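Local coordinates for hydrazine synthase subunit beta (Candidatus Kuenenia stuttgartiensis, PDB 5C2V), which is part of the complex that makes hydrazine from nitric oxide and ammonium, and may modulate hydroxylamine transport through a tunnel between the two active sites, at residues A52-P57 against S78-D83; Y70-E75 against S100-S105; Q88-I93 against G129-V134; I93-W98 against A122-D127. One frame throughout, in Å; residues are numbered along the deposited sequence.

Contact 1: residues A52-P57 against S78-D83; sequences AVRVQP and SVSVVD
Val53 and Ser80 bring their CA atoms to 6.4 Å where the loop 52-57, which links one four-stranded sheet of the propeller to the next, passes strand 78-83, and no hydrogen bond joins the two segments. Three residues of the strand, Ser78, Ser80 and Val82, direct their side chains at the loop, and each finds a carbon there. Arg54 CG reaches between the two hydroxyls, 3.6 Å from Ser80 OG and 3.8 Å from Ser78 OG. CB and CG of the arginine lie against the serines; beyond them the chain bends at chi2 (-49°), and NE goes on to a salt bridge with Glu92. One residue earlier, Val53 rests CB 3.8 Å from Ser80 OG. Its CG1 extends further along the strand to Val82 CG2, 4.1 Å away, which is the apolar end of the interface. The Ser80 hydroxyl is engaged within its own sheet, hydrogen-bonded to Glu89 and lying beside the amide of Asn73; Ser78 OG has a weak hydrogen bond to Glu92. The example illustrates how hydroxyls can pack on a neighbouring segment without bonding to it: the serine oxygens lie against the aliphatic root of Arg54 and, for Ser80, against Val53. Since the Ser80 hydroxyl is bonded elsewhere, and that of Ser78 weakly so, the direct contact is one of van der Waals touches, and the charge pairing that supplements it runs from Arg54 to the adjacent strand 88-94.

Contact 2: residues Y70-E75 against S100-S105; sequences YVCNAE and SGIKIS
Cys72 and Tyr70 press against Ile102 from two positions of strand 68-73, two residues apart, whose side chains point at the neighbouring sheet. The sulfur comes in at the root of the isoleucine, with Cys72 SG 3.5 Å from Ile102 CB and 3.6 Å from Gly101 C, where the glycine adds no side chain of its own. Ile102 CG2 lies 3.4 Å from the backbone oxygen Tyr70 O. The other branch points further on: CG1 is anti to the backbone N (chi1 -173°), and the extended chain delivers Ile102 CD1 to within 3.6 Å of Tyr70 CB, at the base of the aromatic side chain. Farther out, Ile104 crosses the tyrosine at about a right angle, its CD1 4.1 Å from Tyr70 CD1. No hydrogen bond is made between the segments, and the tyrosine hydroxyl is instead hydrogen-bonded to Thr128 OG1. Around this first shell, Ile102 also touches Ala61 and Val79, so that it spans three strands of the opposing sheet, and Cys72 leans on Ala59. Beneath these side chains the strands 68-73 and 99-104 run nearly antiparallel, 163° between their directions, with their axes 6.8 Å apart at the closest approach. They belong to different four-stranded sheets, the latter being the first strand of the following one. Hydrophobic packing of one sheet face on the next is the arrangement by which consecutive blades of a beta-propeller are joined.

Contact 3: residues Q88-I93 against G129-V134; sequences QEIKEI and GRMEKV
Two beta bulges face each other at the outer edges of successive propeller blades, and Lys91 and Met131, one from each, meet there. Ile90 and Lys91 form a classic bulge opposite Val81; Met131 and Glu132 form a G1 bulge opposite Asp127, with Met131 in a left-handed helical backbone conformation. Lys91 CG is anti to the backbone N (chi1 -159°), and the chain beyond is extended, carrying NZ to a hydrogen bond of 2.9 Å with Met131 O. The ammonium approaches from above the carbonyl plane, 44° out of it, at a C=O...N angle of 132°. On the way the lysine's methylenes lie obliquely across the methionine, Lys91 CD being 3.8 Å from Met131 CG. The sulfur is met by another residue of the bulge: Ile90 CD1 comes 4.0 Å from Met131 SD, the two chains crossing at about a right angle. Ile93 fills the other side of the interface. Its CD1 sits 3.3 Å from Met131 O, the oxygen that the lysine grips, and its CG2 is 3.9 Å from Lys133 CB. The principle illustrated is that a long lysine can pack through its methylenes and still spend its charge on a backbone carbonyl. Strands 88-94 and 132-137 are each the last of their sheet. Behind the contact lies Val81 of strand 78-83, touched by Ile90, Ile93 and Met131.

Contact 4: residues I93-W98 against A122-D127; sequences IKVGDW and AIDVID. With CA (calcium ion), chain Q.
Val95 and Gly96, in the link between two propeller blades that also carries the calcium ligand Asp97, meet Asp124 on the third strand of the following blade. Gly96 N donates to Asp124 OD2 over 2.8 Å, at an N-H...O angle of 148°, and the amide meets that oxygen nearly in line with its C-O bond. Asp124 CG stands anti to the carbonyl carbon (chi1 -67°), which turns the carboxylate toward the link. The same oxygen lies 3.3 Å from Val95 CB, while OD1 is hydrogen-bonded to Ser136; Lys133 adds only a long, weak ion pair. With both oxygens engaged, the buried carboxylate is probably kept in its charged form. Toward strand 88-94 the interface turns apolar: Ile93 and Ile126 meet tip to tip, CD1 of the first 3.6 Å from CG2 of the second, and Val95 CG1 approaches Ile126 CD1 at 4.3 Å. This is the blade-to-blade step of a beta-propeller, the last strand of one sheet leading to the first strand, 99-104, of the next. One residue beyond the glycine, Asp97 binds calcium with both carboxylate oxygens, OD1 and OD2 each 2.5 Å from the metal. Four waters and Asp77 also bind the ion. Next to it, Trp98 makes a cation-pi interaction with Arg70 of the hydrazine synthase gamma subunit, and Asp97 packs on Pro160 of that subunit.

All four contacts involve the sheet of strands 57-62 to 88-94 or its outgoing link. Contact 1 ties the incoming link to that sheet, and contacts 2, 3 and 4 join the sheet and its outgoing link to the next. Contact 2 is the innermost, its centre about 12 Å from the centre of the chain, and contact 3 the outermost at about 23 Å. Contact 4 is nested along the chain within contact 3 and shares Ile93 with it. The centres of contacts 1 and 2, and of 2 and 4, are about 9 Å apart. Calcium lies at contact 4; the side chains of Ser78 and Cys72 are about 9 and 11 Å from it.

Contact 1: residues A52-P57 against S78-D83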
loop_
_atom_site.group_PDB
_atom_site.type_symbol
_atom_site.label_atom_id
_atom_site.label_comp_id
_atom_site.label_asym_id
_atom_site.label_seq_id
_atom_site.Cartn_x
_atom_site.Cartn_y
_atom_site.Cartn_z
ATOM N N ALA B 52 -16.214 65.443 -20.911
ATOM C CA ALA B 52 -17.367 65.450 -20.021
ATOM C C ALA B 52 -18.569 64.731 -20.628
ATOM O O ALA B 52 -18.931 64.959 -21.783
ATOM C CB ALA B 52 -17.740 66.879 -19.658
ATOM N N VAL B 53 -19.176 63.856 -19.834
ATOM C CA VAL B 53 -20.401 63.164 -20.215
ATOM C C VAL B 53 -21.445 63.348 -19.122
ATOM O O VAL B 53 -21.236 64.107 -18.175
ATOM C CB VAL B 53 -20.173 61.660 -20.457
ATOM C CG1 VAL B 53 -19.312 61.440 -21.692
ATOM C CG2 VAL B 53 -19.556 61.009 -19.229
ATOM N N ARG B 54 -22.570 62.655 -19.255
ATOM C CA ARG B 54 -23.643 62.751 -18.274
ATOM C C ARG B 54 -23.283 62.008 -16.988
ATOM O O ARG B 54 -22.167 61.512 -16.835
ATOM C CB ARG B 54 -24.951 62.208 -18.850
ATOM C CG ARG B 54 -25.334 62.796 -20.198
ATOM C CD ARG B 54 -25.242 64.313 -20.193
ATOM N NE ARG B 54 -25.636 64.885 -21.477
ATOM C CZ ARG B 54 -25.402 66.142 -21.836
ATOM N NH1 ARG B 54 -24.770 66.964 -21.009
ATOM N NH2 ARG B 54 -25.797 66.579 -23.024
ATOM N N VAL B 55 -24.237 61.944 -16.066
ATOM C CA VAL B 55 -23.994 61.425 -14.724
ATOM C C VAL B 55 -23.668 59.927 -14.680
ATOM O O VAL B 55 -24.401 59.104 -15.229
ATOM C CB VAL B 55 -25.212 61.690 -13.812
ATOM C CG1 VAL B 55 -24.867 61.409 -12.360
ATOM C CG2 VAL B 55 -25.689 63.126 -13.977
ATOM N N GLN B 56 -22.561 59.601 -14.015
ATOM C CA GLN B 56 -22.180 58.225 -13.683
ATOM C C GLN B 56 -21.993 57.290 -14.889
ATOM O O GLN B 56 -22.732 56.315 -15.041
ATOM C CB GLN B 56 -23.239 57.635 -12.741
ATOM C CG GLN B 56 -22.829 56.370 -12.023
ATOM C CD GLN B 56 -23.833 55.952 -10.979
ATOM O OE1 GLN B 56 -24.444 56.784 -10.308
ATOM N NE2 GLN B 56 -24.016 54.656 -10.842
ATOM N N PRO B 57 -21.036 57.605 -15.783
ATOM C CA PRO B 57 -20.792 56.609 -16.834
ATOM C C PRO B 57 -20.217 55.297 -16.292
ATOM O O PRO B 57 -19.185 55.329 -15.620
ATOM C CB PRO B 57 -19.776 57.312 -17.736
ATOM C CG PRO B 57 -19.028 58.218 -16.808
ATOM C CD PRO B 57 -20.036 58.688 -15.793
ATOM N N SER B 78 -29.011 57.255 -19.772
ATOM C CA SER B 78 -28.758 57.685 -21.145
ATOM C C SER B 78 -27.453 57.156 -21.734
ATOM O O SER B 78 -26.710 56.424 -21.083
ATOM C CB SER B 78 -28.761 59.214 -21.221
ATOM O OG SER B 78 -27.669 59.765 -20.504
ATOM N N VAL B 79 -27.202 57.531 -22.985
ATOM C CA VAL B 79 -25.992 57.161 -23.708
ATOM C C VAL B 79 -25.423 58.375 -24.437
ATOM O O VAL B 79 -26.089 58.963 -25.290
ATOM C CB VAL B 79 -26.257 56.037 -24.733
ATOM C CG1 VAL B 79 -25.029 55.808 -25.602
ATOM C CG2 VAL B 79 -26.671 54.753 -24.029
ATOM N N SER B 80 -24.194 58.747 -24.099
ATOM C CA SER B 80 -23.534 59.876 -24.742
ATOM C C SER B 80 -22.776 59.441 -25.992
ATOM O O SER B 80 -22.173 58.369 -26.019
ATOM C CB SER B 80 -22.576 60.561 -23.766
ATOM O OG SER B 80 -23.263 61.026 -22.618
ATOM N N VAL B 81 -22.816 60.272 -27.028
ATOM C CA VAL B 81 -22.001 60.037 -28.213
ATOM C C VAL B 81 -20.857 61.042 -28.246
ATOM O O VAL B 81 -21.082 62.252 -28.281
ATOM C CB VAL B 81 -22.820 60.137 -29.510
ATOM C CG1 VAL B 81 -21.926 59.899 -30.717
ATOM C CG2 VAL B 81 -23.966 59.140 -29.489
ATOM N N VAL B 82 -19.629 60.535 -28.233
ATOM C CA VAL B 82 -18.452 61.389 -28.130
ATOM C C VAL B 82 -17.621 61.383 -29.407
ATOM O O VAL B 82 -17.313 60.324 -29.954
ATOM C CB VAL B 82 -17.556 60.955 -26.949
ATOM C CG1 VAL B 82 -16.270 61.772 -26.916
ATOM C CG2 VAL B 82 -18.311 61.079 -25.635
ATOM N N ASP B 83 -17.263 62.573 -29.880
ATOM C CA ASP B 83 -16.328 62.694 -30.988
ATOM C C ASP B 83 -14.921 62.511 -30.432
ATOM O O ASP B 83 -14.484 63.272 -29.568
ATOM C CB ASP B 83 -16.476 64.051 -31.680
ATOM C CG ASP B 83 -15.831 64.082 -33.051
ATOM O OD1 ASP B 83 -14.585 64.117 -33.126
ATOM O OD2 ASP B 83 -16.572 64.080 -34.057
#

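Contact 2: residues Y70-E75 against S100-S105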
loop_
_atom_site.group_PDB
_atom_site.type_symbol
_atom_site.label_atom_id
_atom_site.label_comp_id
_atom_site.label_asym_id
_atom_site.label_seq_id
_atom_site.Cartn_x
_atom_site.Cartn_y
_atom_site.Cartn_z
ATOM N N TYR B 70 -19.194 55.609 -27.730
ATOM C CA TYR B 70 -20.520 55.556 -27.125
ATOM C C TYR B 70 -20.412 55.204 -25.646
ATOM O O TYR B 70 -20.039 54.089 -25.291
ATOM C CB TYR B 70 -21.404 54.537 -27.847
ATOM C CG TYR B 70 -21.926 54.999 -29.190
ATOM C CD1 TYR B 70 -21.062 55.235 -30.252
ATOM C CD2 TYR B 70 -23.286 55.188 -29.399
ATOM C CE1 TYR B 70 -21.538 55.653 -31.481
ATOM C CE2 TYR B 70 -23.771 55.606 -30.624
ATOM C CZ TYR B 70 -22.893 55.837 -31.661
ATOM O OH TYR B 70 -23.370 56.253 -32.883
ATOM N N VAL B 71 -20.756 56.161 -24.791
ATOM C CA VAL B 71 -20.590 56.004 -23.351
ATOM C C VAL B 71 -21.932 55.757 -22.670
ATOM O O VAL B 71 -22.931 56.386 -23.012
ATOM C CB VAL B 71 -19.922 57.251 -22.734
ATOM C CG1 VAL B 71 -19.647 57.037 -21.259
ATOM C CG2 VAL B 71 -18.634 57.581 -23.472
ATOM N N CYS B 72 -21.957 54.839 -21.709
ATOM C CA CYS B 72 -23.188 54.549 -20.982
ATOM C C CYS B 72 -23.280 55.351 -19.695
ATOM O O CYS B 72 -22.541 55.094 -18.750
ATOM C CB CYS B 72 -23.282 53.057 -20.656
ATOM S SG CYS B 72 -23.911 52.029 -21.990
ATOM N N ASN B 73 -24.212 56.298 -19.650
ATOM C CA ASN B 73 -24.464 57.051 -18.431
ATOM C C ASN B 73 -25.597 56.393 -17.658
ATOM O O ASN B 73 -26.759 56.418 -18.079
ATOM C CB ASN B 73 -24.797 58.508 -18.749
ATOM C CG ASN B 73 -23.800 59.139 -19.703
ATOM O OD1 ASN B 73 -22.689 59.499 -19.312
ATOM N ND2 ASN B 73 -24.197 59.282 -20.962
ATOM N N ALA B 74 -25.241 55.815 -16.515
ATOM C CA ALA B 74 -26.141 54.956 -15.759
ATOM C C ALA B 74 -27.213 55.729 -15.004
ATOM O O ALA B 74 -28.397 55.399 -15.078
ATOM C CB ALA B 74 -25.341 54.108 -14.797
ATOM N N GLU B 75 -26.793 56.756 -14.273
ATOM C CA GLU B 75 -27.719 57.538 -13.466
ATOM C C GLU B 75 -28.610 58.402 -14.349
ATOM O O GLU B 75 -29.787 58.606 -14.053
ATOM C CB GLU B 75 -26.961 58.410 -12.465
ATOM C CG GLU B 75 -27.859 59.226 -11.548
ATOM C CD GLU B 75 -28.781 58.359 -10.710
ATOM O OE1 GLU B 75 -28.396 58.004 -9.576
ATOM O OE2 GLU B 75 -29.894 58.037 -11.180
ATOM N N SER B 100 -25.747 49.474 -18.271
ATOM C CA SER B 100 -24.488 49.021 -17.689
ATOM C C SER B 100 -23.447 48.610 -18.722
ATOM O O SER B 100 -22.308 48.296 -18.371
ATOM C CB SER B 100 -24.747 47.863 -16.724
ATOM O OG SER B 100 -25.434 46.810 -17.373
ATOM N N GLY B 101 -23.830 48.614 -19.992
ATOM C CA GLY B 101 -22.925 48.179 -21.039
ATOM C C GLY B 101 -23.436 48.442 -22.438
ATOM O O GLY B 101 -24.645 48.520 -22.678
ATOM N N ILE B 102 -22.496 48.554 -23.371
ATOM C CA ILE B 102 -22.810 48.894 -24.749
ATOM C C ILE B 102 -21.780 48.281 -25.696
ATOM O O ILE B 102 -20.600 48.192 -25.355
ATOM C CB ILE B 102 -22.869 50.426 -24.928
ATOM C CG1 ILE B 102 -23.369 50.807 -26.321
ATOM C CG2 ILE B 102 -21.518 51.067 -24.612
ATOM C CD1 ILE B 102 -23.747 52.264 -26.438
ATOM N N LYS B 103 -22.222 47.846 -26.874
ATOM C CA LYS B 103 -21.289 47.311 -27.871
ATOM C C LYS B 103 -21.707 47.607 -29.308
ATOM O O LYS B 103 -22.887 47.576 -29.640
ATOM C CB LYS B 103 -21.113 45.803 -27.686
ATOM C CG LYS B 103 -20.081 45.450 -26.632
ATOM C CD LYS B 103 -20.381 44.136 -25.959
ATOM C CE LYS B 103 -19.284 43.782 -24.968
ATOM N NZ LYS B 103 -18.008 44.475 -25.278
ATOM N N ILE B 104 -20.724 47.885 -30.157
ATOM C CA ILE B 104 -20.988 48.236 -31.548
ATOM C C ILE B 104 -20.940 47.005 -32.450
ATOM O O ILE B 104 -20.083 46.137 -32.284
ATOM C CB ILE B 104 -19.976 49.281 -32.064
ATOM C CG1 ILE B 104 -19.716 50.350 -30.998
ATOM C CG2 ILE B 104 -20.462 49.909 -33.362
ATOM C CD1 ILE B 104 -20.928 51.187 -30.657
ATOM N N SER B 105 -21.868 46.936 -33.400
ATOM C CA SER B 105 -21.913 45.844 -34.366
ATOM C C SER B 105 -20.648 45.828 -35.225
ATOM O O SER B 105 -20.001 46.863 -35.389
ATOM C CB SER B 105 -23.159 45.969 -35.249
ATOM O OG SER B 105 -23.126 47.162 -36.013
#

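Contact 3: residues Q88-I93 against G129-V134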
loop_
_atom_site.group_PDB
_atom_site.type_symbol
_atom_site.label_atom_id
_atom_site.label_comp_id
_atom_site.label_asym_id
_atom_site.label_seq_id
_atom_site.Cartn_x
_atom_site.Cartn_y
_atom_site.Cartn_z
ATOM N N GLN B 88 -15.227 65.871 -27.658
ATOM C CA GLN B 88 -16.456 66.557 -27.268
ATOM C C GLN B 88 -17.680 65.656 -27.456
ATOM O O GLN B 88 -17.745 64.891 -28.417
ATOM C CB GLN B 88 -16.611 67.847 -28.083
ATOM C CG GLN B 88 -17.940 68.569 -27.915
ATOM C CD GLN B 88 -18.061 69.276 -26.579
ATOM O OE1 GLN B 88 -17.071 69.470 -25.874
ATOM N NE2 GLN B 88 -19.279 69.669 -26.227
ATOM N N GLU B 89 -18.647 65.746 -26.544
ATOM C CA GLU B 89 -19.882 64.977 -26.681
ATOM C C GLU B 89 -20.835 65.663 -27.651
ATOM O O GLU B 89 -21.276 66.786 -27.405
ATOM C CB GLU B 89 -20.564 64.806 -25.321
ATOM C CG GLU B 89 -21.962 64.210 -25.404
ATOM C CD GLU B 89 -22.784 64.468 -24.155
ATOM O OE1 GLU B 89 -23.820 63.795 -23.974
ATOM O OE2 GLU B 89 -22.397 65.349 -23.358
ATOM N N ILE B 90 -21.155 64.989 -28.752
ATOM C CA ILE B 90 -22.022 65.586 -29.762
ATOM C C ILE B 90 -23.515 65.265 -29.642
ATOM O O ILE B 90 -24.335 65.918 -30.288
ATOM C CB ILE B 90 -21.563 65.165 -31.171
ATOM C CG1 ILE B 90 -21.687 63.648 -31.335
ATOM C CG2 ILE B 90 -20.134 65.620 -31.423
ATOM C CD1 ILE B 90 -21.057 63.111 -32.603
ATOM N N LYS B 91 -23.879 64.281 -28.821
ATOM C CA LYS B 91 -25.295 63.959 -28.632
ATOM C C LYS B 91 -25.561 63.159 -27.355
ATOM O O LYS B 91 -24.657 62.523 -26.807
ATOM C CB LYS B 91 -25.832 63.192 -29.848
ATOM C CG LYS B 91 -27.350 63.248 -30.002
ATOM C CD LYS B 91 -27.812 62.648 -31.321
ATOM C CE LYS B 91 -29.328 62.718 -31.455
ATOM N NZ LYS B 91 -29.801 62.201 -32.769
ATOM N N GLU B 92 -26.811 63.185 -26.897
ATOM C CA GLU B 92 -27.266 62.307 -25.825
ATOM C C GLU B 92 -28.548 61.579 -26.226
ATOM O O GLU B 92 -29.591 62.204 -26.425
ATOM C CB GLU B 92 -27.495 63.093 -24.533
ATOM C CG GLU B 92 -28.108 62.264 -23.414
ATOM C CD GLU B 92 -28.416 63.084 -22.178
ATOM O OE1 GLU B 92 -29.169 62.594 -21.308
ATOM O OE2 GLU B 92 -27.907 64.219 -22.075
ATOM N N ILE B 93 -28.466 60.257 -26.336
ATOM C CA ILE B 93 -29.628 59.434 -26.657
ATOM C C ILE B 93 -30.200 58.847 -25.374
ATOM O O ILE B 93 -29.452 58.436 -24.496
ATOM C CB ILE B 93 -29.262 58.295 -27.628
ATOM C CG1 ILE B 93 -28.347 58.815 -28.737
ATOM C CG2 ILE B 93 -30.518 57.654 -28.203
ATOM C CD1 ILE B 93 -27.810 57.732 -29.640
ATOM N N GLY B 129 -26.103 56.007 -37.814
ATOM C CA GLY B 129 -26.347 57.082 -38.758
ATOM C C GLY B 129 -27.352 58.079 -38.223
ATOM O O GLY B 129 -27.138 59.289 -38.261
ATOM N N ARG B 130 -28.460 57.565 -37.711
ATOM C CA ARG B 130 -29.483 58.420 -37.145
ATOM C C ARG B 130 -28.998 58.944 -35.800
ATOM O O ARG B 130 -29.425 60.009 -35.348
ATOM C CB ARG B 130 -30.795 57.649 -37.002
ATOM C CG ARG B 130 -31.252 56.996 -38.299
ATOM C CD ARG B 130 -32.627 56.362 -38.155
ATOM N NE ARG B 130 -32.917 55.249 -39.070
ATOM C CZ ARG B 130 -32.581 55.157 -40.359
ATOM N NH1 ARG B 130 -31.972 56.145 -40.999
ATOM N NH2 ARG B 130 -32.918 54.068 -41.039
ATOM N N MET B 131 -28.080 58.194 -35.187
ATOM C CA MET B 131 -27.591 58.477 -33.840
ATOM C C MET B 131 -28.792 58.512 -32.904
ATOM O O MET B 131 -28.983 59.499 -32.185
ATOM C CB MET B 131 -26.805 59.796 -33.815
ATOM C CG MET B 131 -25.721 59.859 -32.758
ATOM S SD MET B 131 -24.451 61.053 -33.196
ATOM C CE MET B 131 -23.858 60.333 -34.727
ATOM N N GLU B 132 -29.612 57.451 -32.945
ATOM C CA GLU B 132 -30.926 57.453 -32.288
ATOM C C GLU B 132 -31.335 56.030 -31.942
ATOM O O GLU B 132 -30.816 55.067 -32.505
ATOM C CB GLU B 132 -31.932 58.181 -33.212
ATOM C CG GLU B 132 -33.453 58.316 -32.880
ATOM C CD GLU B 132 -34.276 57.097 -32.988
ATOM O OE1 GLU B 132 -33.828 56.100 -33.619
ATOM O OE2 GLU B 132 -35.424 57.094 -32.432
ATOM N N LYS B 133 -32.258 55.917 -30.990
ATOM C CA LYS B 133 -32.659 54.633 -30.455
ATOM C C LYS B 133 -33.814 54.097 -31.285
ATOM O O LYS B 133 -34.931 54.612 -31.253
ATOM C CB LYS B 133 -33.076 54.767 -28.990
ATOM C CG LYS B 133 -33.734 53.496 -28.434
ATOM C CD LYS B 133 -34.360 53.712 -27.050
ATOM C CE LYS B 133 -35.362 52.591 -26.697
ATOM N NZ LYS B 133 -36.117 52.862 -25.420
ATOM N N VAL B 134 -33.553 53.007 -31.998
ATOM C CA VAL B 134 -34.557 52.464 -32.894
ATOM C C VAL B 134 -35.675 51.727 -32.138
ATOM O O VAL B 134 -36.833 52.159 -32.126
ATOM C CB VAL B 134 -33.932 51.495 -33.918
ATOM C CG1 VAL B 134 -35.027 50.913 -34.810
ATOM C CG2 VAL B 134 -32.848 52.179 -34.767
#

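Contact 4: residues I93-W98 against A122-D127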
loop_
_atom_site.group_PDB
_atom_site.type_symbol
_atom_site.label_atom_id
_atom_site.label_comp_id
_atom_site.label_asym_id
_atom_site.label_seq_id
_atom_site.Cartn_x
_atom_site.Cartn_y
_atom_site.Cartn_z
ATOM N N ILE B 93 -28.466 60.257 -26.336
ATOM C CA ILE B 93 -29.628 59.434 -26.657
ATOM C C ILE B 93 -30.200 58.847 -25.374
ATOM O O ILE B 93 -29.452 58.436 -24.496
ATOM C CB ILE B 93 -29.262 58.295 -27.628
ATOM C CG1 ILE B 93 -28.347 58.815 -28.737
ATOM C CG2 ILE B 93 -30.518 57.654 -28.203
ATOM C CD1 ILE B 93 -27.810 57.732 -29.640
ATOM N N LYS B 94 -31.522 58.808 -25.253
ATOM C CA LYS B 94 -32.128 58.313 -24.021
ATOM C C LYS B 94 -32.588 56.862 -24.144
ATOM O O LYS B 94 -33.241 56.476 -25.114
ATOM C CB LYS B 94 -33.286 59.218 -23.599
ATOM C CG LYS B 94 -32.828 60.619 -23.225
ATOM C CD LYS B 94 -33.868 61.373 -22.416
ATOM C CE LYS B 94 -33.305 62.695 -21.916
ATOM N NZ LYS B 94 -32.044 62.502 -21.141
ATOM N N VAL B 95 -32.231 56.070 -23.138
ATOM C CA VAL B 95 -32.449 54.627 -23.136
ATOM C C VAL B 95 -33.192 54.188 -21.879
ATOM O O VAL B 95 -33.653 55.021 -21.099
ATOM C CB VAL B 95 -31.119 53.855 -23.228
ATOM C CG1 VAL B 95 -30.442 54.117 -24.565
ATOM C CG2 VAL B 95 -30.205 54.237 -22.073
ATOM N N GLY B 96 -33.310 52.877 -21.685
ATOM C CA GLY B 96 -33.975 52.342 -20.511
ATOM C C GLY B 96 -33.123 52.519 -19.268
ATOM O O GLY B 96 -32.137 53.256 -19.286
ATOM N N ASP B 97 -33.493 51.846 -18.182
ATOM C CA ASP B 97 -32.876 52.129 -16.890
ATOM C C ASP B 97 -31.474 51.560 -16.735
ATOM O O ASP B 97 -31.226 50.388 -17.013
ATOM C CB ASP B 97 -33.754 51.621 -15.746
ATOM C CG ASP B 97 -33.405 52.275 -14.419
ATOM O OD1 ASP B 97 -34.272 52.943 -13.833
ATOM O OD2 ASP B 97 -32.259 52.140 -13.956
ATOM N N TRP B 98 -30.571 52.426 -16.282
ATOM C CA TRP B 98 -29.191 52.072 -15.970
ATOM C C TRP B 98 -28.503 51.304 -17.084
ATOM O O TRP B 98 -28.337 50.086 -16.976
ATOM C CB TRP B 98 -29.119 51.254 -14.685
ATOM C CG TRP B 98 -27.753 51.257 -14.100
ATOM C CD1 TRP B 98 -26.594 50.828 -14.687
ATOM C CD2 TRP B 98 -27.386 51.780 -12.823
ATOM N NE1 TRP B 98 -25.536 51.023 -13.835
ATOM C CE2 TRP B 98 -25.997 51.609 -12.688
ATOM C CE3 TRP B 98 -28.103 52.364 -11.776
ATOM C CZ2 TRP B 98 -25.316 52.002 -11.546
ATOM C CZ3 TRP B 98 -27.420 52.754 -10.643
ATOM C CH2 TRP B 98 -26.043 52.567 -10.536
ATOM N N ALA B 122 -34.431 45.071 -20.849
ATOM C CA ALA B 122 -34.306 45.620 -22.194
ATOM C C ALA B 122 -32.880 45.589 -22.738
ATOM O O ALA B 122 -31.906 45.773 -21.994
ATOM C CB ALA B 122 -34.836 47.045 -22.223
ATOM N N ILE B 123 -32.773 45.399 -24.048
ATOM C CA ILE B 123 -31.575 45.779 -24.779
ATOM C C ILE B 123 -31.986 46.769 -25.863
ATOM O O ILE B 123 -32.648 46.397 -26.829
ATOM C CB ILE B 123 -30.867 44.569 -25.410
ATOM C CG1 ILE B 123 -30.577 43.509 -24.346
ATOM C CG2 ILE B 123 -29.580 45.003 -26.097
ATOM C CD1 ILE B 123 -30.029 42.222 -24.910
ATOM N N ASP B 124 -31.580 48.025 -25.714
ATOM C CA ASP B 124 -31.977 49.061 -26.658
ATOM C C ASP B 124 -31.013 49.119 -27.834
ATOM O O ASP B 124 -29.794 49.134 -27.652
ATOM C CB ASP B 124 -32.054 50.423 -25.966
ATOM C CG ASP B 124 -33.169 50.493 -24.941
ATOM O OD1 ASP B 124 -34.095 49.659 -25.009
ATOM O OD2 ASP B 124 -33.123 51.386 -24.070
ATOM N N VAL B 125 -31.567 49.139 -29.041
ATOM C CA VAL B 125 -30.756 49.219 -30.247
ATOM C C VAL B 125 -30.671 50.665 -30.733
ATOM O O VAL B 125 -31.622 51.439 -30.608
ATOM C CB VAL B 125 -31.306 48.306 -31.366
ATOM C CG1 VAL B 125 -31.501 46.894 -30.841
ATOM C CG2 VAL B 125 -32.613 48.838 -31.907
ATOM N N ILE B 126 -29.506 51.031 -31.254
ATOM C CA ILE B 126 -29.245 52.397 -31.688
ATOM C C ILE B 126 -28.575 52.427 -33.059
ATOM O O ILE B 126 -27.507 51.850 -33.245
ATOM C CB ILE B 126 -28.349 53.144 -30.678
ATOM C CG1 ILE B 126 -29.093 53.366 -29.360
ATOM C CG2 ILE B 126 -27.881 54.469 -31.254
ATOM C CD1 ILE B 126 -28.254 54.034 -28.291
ATOM N N ASP B 127 -29.204 53.101 -34.016
ATOM C CA ASP B 127 -28.595 53.282 -35.328
ATOM C C ASP B 127 -27.499 54.339 -35.241
ATOM O O ASP B 127 -27.684 55.376 -34.609
ATOM C CB ASP B 127 -29.642 53.682 -36.366
ATOM C CG ASP B 127 -29.058 53.816 -37.758
ATOM O OD1 ASP B 127 -28.869 52.779 -38.426
ATOM O OD2 ASP B 127 -28.779 54.958 -38.179
HETATM CA CA CA Q . -32.454 54.636 -13.980
HETATM O O HOH W 1 -32.368 54.814 -11.594
HETATM O O HOH W 2 -34.199 55.790 -12.811
HETATM O O HOH W 3 -30.445 55.857 -13.877
HETATM O O HOH W 4 -30.689 53.878 -12.571
#